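Aldo-keto reductase 1 (Coptotermes gestroi, PDB 5KET) probably works as an NADP-dependent oxidoreductase of the aldo/keto reductase family, with NADP bound in its barrel. Local coordinates at residues Asp250-Ile256 with Glu307-Leu311. Residues are numbered along the deposited sequence; the frame is centred on the assembly and turned at random.
Sequences DPVVLKI and ELDSL
Residues 251-256 begin a helix; 307-311 lie towards the end of helix 302-310. The two segments run in roughly opposite directions. Val252 CA lies 7.0 Å from Glu307 CA, and Val253 CA 7.1 Å from Leu308 CA. Asp250, extended (phi/psi -64/132) with chi1 t, is the N-cap: Asp250 OD1 accepts from Val252 N at 2.7 Å. Asp250 OD2 comes within 3.1 Å of Leu311 CD2, a tight van der Waals approach, and is also hydrogen-bonded to Tyr200 OH. Val252 and Val253 are t. Val252 is a bump set among Glu307, Leu308 and Leu311: Val252 CG1 sits 4.0 Å from Glu307 O, 3.7 Å from Leu308 CD2 and 3.6 Å from Leu311 CD1. These are the two extra helices that aldo-keto reductases add to the (beta/alpha)8 barrel. One precedes barrel helix 264-273; the other follows helix 286-293. Both leucines are mt; their tips meet side chains of the first helix. Leu308 CD2 enters a hollow between Val252, Val253 and Ile256 (mp), 4.1 Å from Val253 CG2. Leu311 CD1 fits between the two valines, 3.5 Å from Val253 CG2. The Glu307 carboxylate ends against the tip of Ile256, tightly in the model. Val267 touches Val253 and Ile256; Leu300 touches Ile256 and Leu308.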
loop_
_atom_site.group_PDB
_atom_site.type_symbol
_atom_site.label_atom_id
_atom_site.label_comp_id
_atom_site.label_asym_id
_atom_site.label_seq_id
_atom_site.Cartn_x
_atom_site.Cartn_y
_atom_site.Cartn_z
ATOM N N ASP A 250 18.523 -9.916 -9.737
ATOM C CA ASP A 250 19.133 -10.993 -8.967
ATOM C C ASP A 250 19.201 -12.266 -9.816
ATOM O O ASP A 250 18.209 -12.639 -10.451
ATOM C CB ASP A 250 18.356 -11.258 -7.681
ATOM C CG ASP A 250 19.048 -12.253 -6.766
ATOM O OD1 ASP A 250 19.404 -13.357 -7.225
ATOM O OD2 ASP A 250 19.254 -11.915 -5.582
ATOM N N PRO A 251 20.352 -12.936 -9.853
ATOM C CA PRO A 251 20.469 -14.141 -10.692
ATOM C C PRO A 251 19.537 -15.256 -10.266
ATOM O O PRO A 251 19.053 -16.016 -11.124
ATOM C CB PRO A 251 21.940 -14.558 -10.531
ATOM C CG PRO A 251 22.620 -13.451 -9.835
ATOM C CD PRO A 251 21.644 -12.438 -9.374
ATOM N N VAL A 252 19.277 -15.385 -8.966
ATOM C CA VAL A 252 18.326 -16.387 -8.495
ATOM C C VAL A 252 16.983 -16.200 -9.184
ATOM O O VAL A 252 16.437 -17.141 -9.770
ATOM C CB VAL A 252 18.190 -16.328 -6.962
ATOM C CG1 VAL A 252 16.885 -16.978 -6.523
ATOM C CG2 VAL A 252 19.395 -17.005 -6.300
ATOM N N VAL A 253 16.457 -14.973 -9.174
ATOM C CA VAL A 253 15.128 -14.785 -9.743
ATOM C C VAL A 253 15.154 -14.943 -11.259
ATOM O O VAL A 253 14.183 -15.427 -11.858
ATOM C CB VAL A 253 14.537 -13.424 -9.333
ATOM C CG1 VAL A 253 13.042 -13.402 -9.628
ATOM C CG2 VAL A 253 14.795 -13.134 -7.851
ATOM N N LEU A 254 16.254 -14.568 -11.913
ATOM C CA LEU A 254 16.335 -14.772 -13.358
ATOM C C LEU A 254 16.430 -16.247 -13.706
ATOM O O LEU A 254 15.805 -16.704 -14.674
ATOM C CB LEU A 254 17.526 -14.013 -13.934
ATOM C CG LEU A 254 17.359 -12.492 -13.931
ATOM C CD1 LEU A 254 18.645 -11.794 -14.319
ATOM C CD2 LEU A 254 16.227 -12.121 -14.859
ATOM N N LYS A 255 17.198 -17.008 -12.920
ATOM C CA LYS A 255 17.253 -18.450 -13.118
ATOM C C LYS A 255 15.865 -19.068 -13.012
ATOM O O LYS A 255 15.462 -19.863 -13.870
ATOM C CB LYS A 255 18.212 -19.088 -12.112
ATOM N N ILE A 256 15.104 -18.688 -11.981
ATOM C CA ILE A 256 13.755 -19.230 -11.830
ATOM C C ILE A 256 12.843 -18.711 -12.940
ATOM O O ILE A 256 11.919 -19.413 -13.371
ATOM C CB ILE A 256 13.186 -18.927 -10.424
ATOM C CG1 ILE A 256 13.774 -19.858 -9.357
ATOM C CG2 ILE A 256 11.693 -19.158 -10.388
ATOM C CD1 ILE A 256 15.084 -19.454 -8.786
ATOM N N GLU A 307 14.761 -21.047 -2.647
ATOM C CA GLU A 307 15.784 -20.156 -3.175
ATOM C C GLU A 307 15.330 -18.706 -3.068
ATOM O O GLU A 307 16.117 -17.828 -2.696
ATOM C CB GLU A 307 16.111 -20.507 -4.624
ATOM C CG GLU A 307 16.339 -21.984 -4.887
ATOM C CD GLU A 307 16.193 -22.323 -6.362
ATOM O OE1 GLU A 307 15.544 -23.340 -6.697
ATOM O OE2 GLU A 307 16.719 -21.556 -7.194
ATOM N N LEU A 308 14.057 -18.437 -3.368
ATOM C CA LEU A 308 13.537 -17.085 -3.188
ATOM C C LEU A 308 13.486 -16.703 -1.715
ATOM O O LEU A 308 13.680 -15.529 -1.370
ATOM C CB LEU A 308 12.153 -16.956 -3.832
ATOM C CG LEU A 308 12.100 -17.238 -5.339
ATOM C CD1 LEU A 308 10.732 -16.915 -5.914
ATOM C CD2 LEU A 308 13.198 -16.498 -6.102
ATOM N N ASP A 309 13.230 -17.672 -0.834
ATOM C CA ASP A 309 13.284 -17.385 0.592
ATOM C C ASP A 309 14.700 -17.021 1.029
ATOM O O ASP A 309 14.876 -16.182 1.921
ATOM C CB ASP A 309 12.756 -18.579 1.394
ATOM C CG ASP A 309 11.234 -18.698 1.351
ATOM O OD1 ASP A 309 10.556 -17.724 0.950
ATOM O OD2 ASP A 309 10.713 -19.770 1.731
ATOM N N SER A 310 15.720 -17.626 0.409
ATOM C CA SER A 310 17.093 -17.301 0.779
ATOM C C SER A 310 17.441 -15.858 0.444
ATOM O O SER A 310 18.322 -15.267 1.080
ATOM C CB SER A 310 18.072 -18.251 0.092
ATOM O OG SER A 310 18.079 -19.522 0.720
ATOM N N LEU A 311 16.757 -15.273 -0.536
ATOM C CA LEU A 311 17.095 -13.928 -0.968
ATOM C C LEU A 311 16.745 -12.877 0.071
ATOM O O LEU A 311 17.263 -11.757 -0.006
ATOM C CB LEU A 311 16.374 -13.618 -2.274
ATOM C CG LEU A 311 16.862 -14.419 -3.478
ATOM C CD1 LEU A 311 16.039 -14.018 -4.685
ATOM C CD2 LEU A 311 18.359 -14.227 -3.668
#